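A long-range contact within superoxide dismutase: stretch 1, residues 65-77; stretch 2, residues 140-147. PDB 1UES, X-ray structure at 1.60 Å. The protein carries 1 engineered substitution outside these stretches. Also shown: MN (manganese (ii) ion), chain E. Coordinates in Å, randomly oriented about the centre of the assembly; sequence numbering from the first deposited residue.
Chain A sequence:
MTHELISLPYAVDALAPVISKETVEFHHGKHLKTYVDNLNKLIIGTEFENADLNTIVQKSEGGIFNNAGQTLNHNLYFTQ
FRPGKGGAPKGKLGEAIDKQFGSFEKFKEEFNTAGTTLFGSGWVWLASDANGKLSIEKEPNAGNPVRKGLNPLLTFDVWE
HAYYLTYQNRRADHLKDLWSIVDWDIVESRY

Stretch 1 65-77: FNNAGQTLNHNLY
Stretch 2 140-147: PNAGNPVR

Residues 65-77 form part of a longer helix, and residues 140-147 lie across one side of it as a turn, a short extended link and the start of a 3-10 segment. The two stretches bury 523 Å² between them, summed over both sides. Phe 65 and Ala 142 cover the most surface (101 and 92 Å²), followed by Asn 144 and Arg 147 with almost equal shares (60 and 59 Å²).

Closest approach of the backbones is at Gly 69 and Ala 142, whose CA atoms are 5.0 Å apart. A type II' turn runs from Pro 140 to Gly 143, closed by Gly 143 N to Pro 140 O at 3.1 Å; its corners are Asn 141 (phi/psi 52/-108) and Ala 142 (-100/8). This turn presents the carbonyl of Ala 142 to the helix, where Gly 69 CA makes a CA-H...O contact of 3.6 Å with Ala 142 O. Glycine suits this position, because an ideal CB on Gly 69 would lie 2.4 Å from Ala 142 O. The methyl of Ala 142 points toward the helix, with its CB 3.5 Å from Asn 66 O and 4.1 Å from Phe 65 CE2. A water fastens the turn further, accepting from Ala 142 N and donating to Asn 66 OD1, each at 2.9 Å.

Phe 65, buried, has its CA-to-CB bond toward the second stretch, with chi1 t (175°) and chi2 75°. Gly 143 CA sits at the ring edge, 4.2 Å from Phe 65 CZ. One face is covered by the guanidinium of Arg 147, stacked at 14° between planes; Arg 147 CZ is 3.6 Å from the ring centroid, only 1° off the normal, a cation-pi arrangement. Arg 147 reaches this place with an off-rotamer chi1 of -147° followed by a nearly extended chain (chi2 and chi3 t, chi4 -167°), so an exposed residue shields a buried aromatic.

One helical turn beyond Gly 69, Asn 73 (chi1 m, chi2 -40°) donates from ND2 to Gly 143 O at 2.9 Å, with an N-H...O angle of 156°, anchoring the backbone at the last residue of the turn. Gly 143 (-52/149) and Asn 144 (-150/138) are extended, and Asn 144, chi1 t, points toward the helix between Asn 73 and Leu 72. Arg 147 N bonds to Asn 144 O at 2.9 Å as the 3-10 segment begins. There Leu 72 (chi1 t, chi2 p) meets Val 146 (chi1 m), with Leu 72 CD2 3.9 Å from Val 146 CG2, an apolar contact.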

ATOM      1  N   PHE A  65     -17.032   1.982  -2.001  1.00 23.88           N
ATOM      2  CA  PHE A  65     -16.228   2.367  -3.129  1.00 23.82           C
ATOM      3  C   PHE A  65     -14.883   1.644  -3.117  1.00 23.45           C
ATOM      4  O   PHE A  65     -14.427   1.209  -4.157  1.00 23.36           O
ATOM      5  CB  PHE A  65     -15.936   3.860  -3.179  1.00 23.86           C
ATOM      6  CG  PHE A  65     -15.002   4.223  -4.300  1.00 24.22           C
ATOM      7  CD1 PHE A  65     -15.458   4.256  -5.620  1.00 24.16           C
ATOM      8  CD2 PHE A  65     -13.648   4.433  -4.063  1.00 24.10           C
ATOM      9  CE1 PHE A  65     -14.572   4.482  -6.677  1.00 24.67           C
ATOM     10  CE2 PHE A  65     -12.768   4.661  -5.111  1.00 24.17           C
ATOM     11  CZ  PHE A  65     -13.229   4.682  -6.422  1.00 24.26           C
ATOM     12  N   ASN A  66     -14.240   1.548  -1.955  1.00 23.33           N
ATOM     13  CA  ASN A  66     -12.930   0.878  -1.896  1.00 23.59           C
ATOM     14  C   ASN A  66     -12.991  -0.548  -2.433  1.00 23.36           C
ATOM     15  O   ASN A  66     -12.089  -0.995  -3.173  1.00 22.95           O
ATOM     16  CB  ASN A  66     -12.380   0.889  -0.450  1.00 24.11           C
ATOM     17  CG  ASN A  66     -11.962   2.283   0.003  1.00 24.94           C
ATOM     18  OD1 ASN A  66     -11.720   3.156  -0.831  1.00 25.33           O
ATOM     19  ND2 ASN A  66     -11.886   2.503   1.333  1.00 25.21           N
ATOM     20  N   ASN A  67     -14.057  -1.279  -2.105  1.00 23.06           N
ATOM     21  CA  ASN A  67     -14.120  -2.644  -2.594  1.00 22.48           C
ATOM     22  C   ASN A  67     -14.596  -2.731  -4.027  1.00 22.35           C
ATOM     23  O   ASN A  67     -14.122  -3.561  -4.781  1.00 21.72           O
ATOM     24  CB  ASN A  67     -14.969  -3.501  -1.662  1.00 22.77           C
ATOM     25  CG  ASN A  67     -14.287  -3.719  -0.332  1.00 22.94           C
ATOM     26  OD1 ASN A  67     -13.318  -4.491  -0.246  1.00 23.39           O
ATOM     27  ND2 ASN A  67     -14.779  -3.064   0.718  1.00 22.96           N
ATOM     28  N   ALA A  68     -15.486  -1.823  -4.416  1.00 21.93           N
ATOM     29  CA  ALA A  68     -15.998  -1.797  -5.793  1.00 21.89           C
ATOM     30  C   ALA A  68     -14.855  -1.425  -6.746  1.00 21.90           C
ATOM     31  O   ALA A  68     -14.631  -2.106  -7.761  1.00 22.03           O
ATOM     32  CB  ALA A  68     -17.135  -0.745  -5.915  1.00 22.51           C
ATOM     33  N   GLY A  69     -14.161  -0.326  -6.417  1.00 21.53           N
ATOM     34  CA  GLY A  69     -13.063   0.153  -7.231  1.00 21.69           C
ATOM     35  C   GLY A  69     -12.014  -0.925  -7.369  1.00 21.79           C
ATOM     36  O   GLY A  69     -11.536  -1.145  -8.474  1.00 21.44           O
ATOM     37  N   GLN A  70     -11.696  -1.610  -6.266  1.00 21.47           N
ATOM     38  CA  GLN A  70     -10.693  -2.681  -6.326  1.00 21.73           C
ATOM     39  C   GLN A  70     -11.182  -3.838  -7.188  1.00 21.80           C
ATOM     40  O   GLN A  70     -10.395  -4.408  -7.953  1.00 22.06           O
ATOM     41  CB  GLN A  70     -10.328  -3.168  -4.921  1.00 22.13           C
ATOM     42  CG  GLN A  70      -9.363  -2.224  -4.171  1.00 22.56           C
ATOM     43  CD  GLN A  70      -8.043  -1.975  -4.928  1.00 22.79           C
ATOM     44  OE1 GLN A  70      -8.005  -1.202  -5.886  1.00 23.35           O
ATOM     45  NE2 GLN A  70      -6.971  -2.622  -4.488  1.00 22.95           N
ATOM     46  N   THR A  71     -12.465  -4.190  -7.091  1.00 21.21           N
ATOM     47  CA  THR A  71     -12.976  -5.277  -7.908  1.00 20.93           C
ATOM     48  C   THR A  71     -12.867  -4.909  -9.376  1.00 20.84           C
ATOM     49  O   THR A  71     -12.334  -5.663 -10.171  1.00 20.70           O
ATOM     50  CB  THR A  71     -14.431  -5.634  -7.552  1.00 20.68           C
ATOM     51  OG1 THR A  71     -14.468  -6.062  -6.199  1.00 20.34           O
ATOM     52  CG2 THR A  71     -14.945  -6.771  -8.395  1.00 20.97           C
ATOM     53  N   LEU A  72     -13.322  -3.719  -9.738  1.00 20.47           N
ATOM     54  CA  LEU A  72     -13.238  -3.328 -11.126  1.00 20.77           C
ATOM     55  C   LEU A  72     -11.794  -3.227 -11.631  1.00 20.56           C
ATOM     56  O   LEU A  72     -11.479  -3.688 -12.727  1.00 20.57           O
ATOM     57  CB  LEU A  72     -13.956  -1.991 -11.322  1.00 21.30           C
ATOM     58  CG  LEU A  72     -13.806  -1.462 -12.742  1.00 21.75           C
ATOM     59  CD1 LEU A  72     -14.464  -2.415 -13.719  1.00 22.45           C
ATOM     60  CD2 LEU A  72     -14.404  -0.056 -12.842  1.00 22.26           C
ATOM     61  N   ASN A  73     -10.922  -2.634 -10.827  1.00 20.23           N
ATOM     62  CA  ASN A  73      -9.540  -2.478 -11.225  1.00 19.94           C
ATOM     63  C   ASN A  73      -8.927  -3.862 -11.497  1.00 20.02           C
ATOM     64  O   ASN A  73      -8.248  -4.059 -12.499  1.00 19.85           O
ATOM     65  CB  ASN A  73      -8.708  -1.769 -10.121  1.00 20.71           C
ATOM     66  CG  ASN A  73      -8.851  -0.247 -10.159  1.00 21.39           C
ATOM     67  OD1 ASN A  73      -8.883   0.330 -11.232  1.00 22.87           O
ATOM     68  ND2 ASN A  73      -8.926   0.390  -8.989  1.00 22.21           N
ATOM     69  N   HIS A  74      -9.152  -4.813 -10.605  1.00 19.81           N
ATOM     70  CA  HIS A  74      -8.549  -6.130 -10.799  1.00 19.95           C
ATOM     71  C   HIS A  74      -9.154  -6.853 -11.965  1.00 20.66           C
ATOM     72  O   HIS A  74      -8.451  -7.576 -12.656  1.00 20.69           O
ATOM     73  CB  HIS A  74      -8.658  -6.970  -9.533  1.00 19.72           C
ATOM     74  CG  HIS A  74      -7.746  -6.496  -8.451  1.00 19.30           C
ATOM     75  ND1 HIS A  74      -8.108  -5.526  -7.550  1.00 18.87           N
ATOM     76  CD2 HIS A  74      -6.468  -6.819  -8.161  1.00 19.53           C
ATOM     77  CE1 HIS A  74      -7.096  -5.261  -6.744  1.00 19.34           C
ATOM     78  NE2 HIS A  74      -6.085  -6.035  -7.092  1.00 18.90           N
ATOM     79  N   ASN A  75     -10.459  -6.691 -12.175  1.00 21.08           N
ATOM     80  CA  ASN A  75     -11.093  -7.361 -13.298  1.00 21.45           C
ATOM     81  C   ASN A  75     -10.468  -6.943 -14.612  1.00 21.46           C
ATOM     82  O   ASN A  75     -10.188  -7.791 -15.448  1.00 22.29           O
ATOM     83  CB  ASN A  75     -12.603  -7.117 -13.304  1.00 21.80           C
ATOM     84  CG  ASN A  75     -13.315  -7.879 -12.190  1.00 21.67           C
ATOM     85  OD1 ASN A  75     -12.704  -8.705 -11.505  1.00 21.56           O
ATOM     86  ND2 ASN A  75     -14.617  -7.615 -12.013  1.00 21.85           N
ATOM     87  N   LEU A  76     -10.231  -5.649 -14.796  1.00 21.16           N
ATOM     88  CA  LEU A  76      -9.589  -5.152 -16.001  1.00 20.98           C
ATOM     89  C   LEU A  76      -8.105  -5.538 -16.036  1.00 20.60           C
ATOM     90  O   LEU A  76      -7.539  -5.877 -17.073  1.00 20.70           O
ATOM     91  CB  LEU A  76      -9.730  -3.631 -16.045  1.00 21.28           C
ATOM     92  CG  LEU A  76     -11.198  -3.180 -16.204  1.00 21.08           C
ATOM     93  CD1 LEU A  76     -11.316  -1.711 -15.913  1.00 21.75           C
ATOM     94  CD2 LEU A  76     -11.705  -3.502 -17.627  1.00 22.35           C
ATOM     95  N   TYR A  77      -7.454  -5.471 -14.888  1.00 20.18           N
ATOM     96  CA  TYR A  77      -6.047  -5.792 -14.819  1.00 20.41           C
ATOM     97  C   TYR A  77      -5.765  -7.242 -15.233  1.00 20.63           C
ATOM     98  O   TYR A  77      -4.985  -7.514 -16.148  1.00 20.95           O
ATOM     99  CB  TYR A  77      -5.569  -5.495 -13.377  1.00 19.95           C
ATOM    100  CG  TYR A  77      -4.180  -5.975 -13.023  1.00 20.17           C
ATOM    101  CD1 TYR A  77      -3.063  -5.197 -13.307  1.00 20.32           C
ATOM    102  CD2 TYR A  77      -3.999  -7.159 -12.286  1.00 19.91           C
ATOM    103  CE1 TYR A  77      -1.787  -5.569 -12.859  1.00 20.24           C
ATOM    104  CE2 TYR A  77      -2.727  -7.538 -11.827  1.00 20.46           C
ATOM    105  CZ  TYR A  77      -1.631  -6.727 -12.115  1.00 20.57           C
ATOM    106  OH  TYR A  77      -0.401  -7.006 -11.559  1.00 20.98           O
ATOM    107  N   PRO A 140      -4.637   6.796  -6.536  1.00 27.02           N
ATOM    108  CA  PRO A 140      -4.271   6.223  -5.242  1.00 26.51           C
ATOM    109  C   PRO A 140      -5.324   5.220  -4.752  1.00 26.09           C
ATOM    110  O   PRO A 140      -6.530   5.352  -5.013  1.00 25.95           O
ATOM    111  CB  PRO A 140      -4.187   7.425  -4.308  1.00 26.86           C
ATOM    112  CG  PRO A 140      -4.113   8.648  -5.238  1.00 27.21           C
ATOM    113  CD  PRO A 140      -4.877   8.247  -6.470  1.00 27.11           C
ATOM    114  N   ASN A 141      -4.837   4.223  -4.035  1.00 25.15           N
ATOM    115  CA  ASN A 141      -5.683   3.208  -3.447  1.00 24.64           C
ATOM    116  C   ASN A 141      -6.659   2.527  -4.398  1.00 24.32           C
ATOM    117  O   ASN A 141      -6.219   1.746  -5.219  1.00 23.96           O
ATOM    118  CB  ASN A 141      -6.373   3.809  -2.218  1.00 24.65           C
ATOM    119  CG  ASN A 141      -5.400   3.974  -1.083  1.00 24.65           C
ATOM    120  OD1 ASN A 141      -4.221   3.701  -1.262  1.00 24.60           O
ATOM    121  ND2 ASN A 141      -5.873   4.392   0.083  1.00 25.30           N
ATOM    122  N   ALA A 142      -7.956   2.798  -4.298  1.00 23.80           N
ATOM    123  CA  ALA A 142      -8.909   2.116  -5.169  1.00 23.77           C
ATOM    124  C   ALA A 142      -9.402   2.876  -6.400  1.00 23.79           C
ATOM    125  O   ALA A 142     -10.306   2.404  -7.093  1.00 23.26           O
ATOM    126  CB  ALA A 142     -10.113   1.656  -4.339  1.00 23.80           C
ATOM    127  N   GLY A 143      -8.802   4.038  -6.665  1.00 23.61           N
ATOM    128  CA  GLY A 143      -9.220   4.846  -7.789  1.00 23.83           C
ATOM    129  C   GLY A 143      -9.306   4.182  -9.134  1.00 24.03           C
ATOM    130  O   GLY A 143      -8.551   3.262  -9.451  1.00 23.86           O
ATOM    131  N   ASN A 144     -10.238   4.672  -9.940  1.00 24.44           N
ATOM    132  CA  ASN A 144     -10.440   4.176 -11.287  1.00 25.22           C
ATOM    133  C   ASN A 144     -10.975   5.340 -12.132  1.00 25.82           C
ATOM    134  O   ASN A 144     -11.844   6.072 -11.680  1.00 25.93           O
ATOM    135  CB  ASN A 144     -11.434   3.012 -11.260  1.00 25.38           C
ATOM    136  CG  ASN A 144     -11.591   2.363 -12.611  1.00 25.44           C
ATOM    137  OD1 ASN A 144     -11.094   1.242 -12.873  1.00 26.07           O
ATOM    138  ND2 ASN A 144     -12.266   3.052 -13.487  1.00 25.19           N
ATOM    139  N   PRO A 145     -10.476   5.505 -13.371  1.00 26.54           N
ATOM    140  CA  PRO A 145     -10.875   6.570 -14.306  1.00 27.02           C
ATOM    141  C   PRO A 145     -12.370   6.701 -14.504  1.00 27.62           C
ATOM    142  O   PRO A 145     -12.861   7.781 -14.847  1.00 27.42           O
ATOM    143  CB  PRO A 145     -10.190   6.187 -15.610  1.00 27.47           C
ATOM    144  CG  PRO A 145      -8.999   5.425 -15.187  1.00 27.11           C
ATOM    145  CD  PRO A 145      -9.446   4.640 -13.963  1.00 26.68           C
ATOM    146  N   VAL A 146     -13.093   5.607 -14.315  1.00 28.41           N
ATOM    147  CA  VAL A 146     -14.538   5.672 -14.474  1.00 29.11           C
ATOM    148  C   VAL A 146     -15.169   6.635 -13.483  1.00 29.52           C
ATOM    149  O   VAL A 146     -16.266   7.149 -13.708  1.00 29.77           O
ATOM    150  CB  VAL A 146     -15.237   4.275 -14.348  1.00 29.36           C
ATOM    151  CG1 VAL A 146     -14.568   3.290 -15.240  1.00 29.76           C
ATOM    152  CG2 VAL A 146     -15.244   3.801 -12.910  1.00 29.50           C
ATOM    153  N   ARG A 147     -14.497   6.900 -12.372  1.00 30.20           N
ATOM    154  CA  ARG A 147     -15.079   7.821 -11.409  1.00 30.74           C
ATOM    155  C   ARG A 147     -15.040   9.256 -11.962  1.00 31.19           C
ATOM    156  O   ARG A 147     -15.658  10.157 -11.398  1.00 31.34           O
ATOM    157  CB  ARG A 147     -14.332   7.742 -10.070  1.00 31.13           C
ATOM    158  CG  ARG A 147     -15.211   7.990  -8.845  1.00 31.91           C
ATOM    159  CD  ARG A 147     -14.365   8.029  -7.572  1.00 32.53           C
ATOM    160  NE  ARG A 147     -15.155   7.747  -6.368  1.00 33.29           N
ATOM    161  CZ  ARG A 147     -14.725   7.952  -5.129  1.00 33.68           C
ATOM    162  NH1 ARG A 147     -13.504   8.443  -4.918  1.00 34.21           N
ATOM    163  NH2 ARG A 147     -15.510   7.662  -4.099  1.00 33.88           N
TER
HETATM  164 MN    MN E 192      -3.972  -5.717  -6.569  1.00 18.41          MN
HETATM  165  O   HOH W   1      -9.627   4.394  -2.474  1.00 29.78           O
HETATM  166  O   HOH W   2      -4.495  -3.616  -5.996  1.00 20.18           O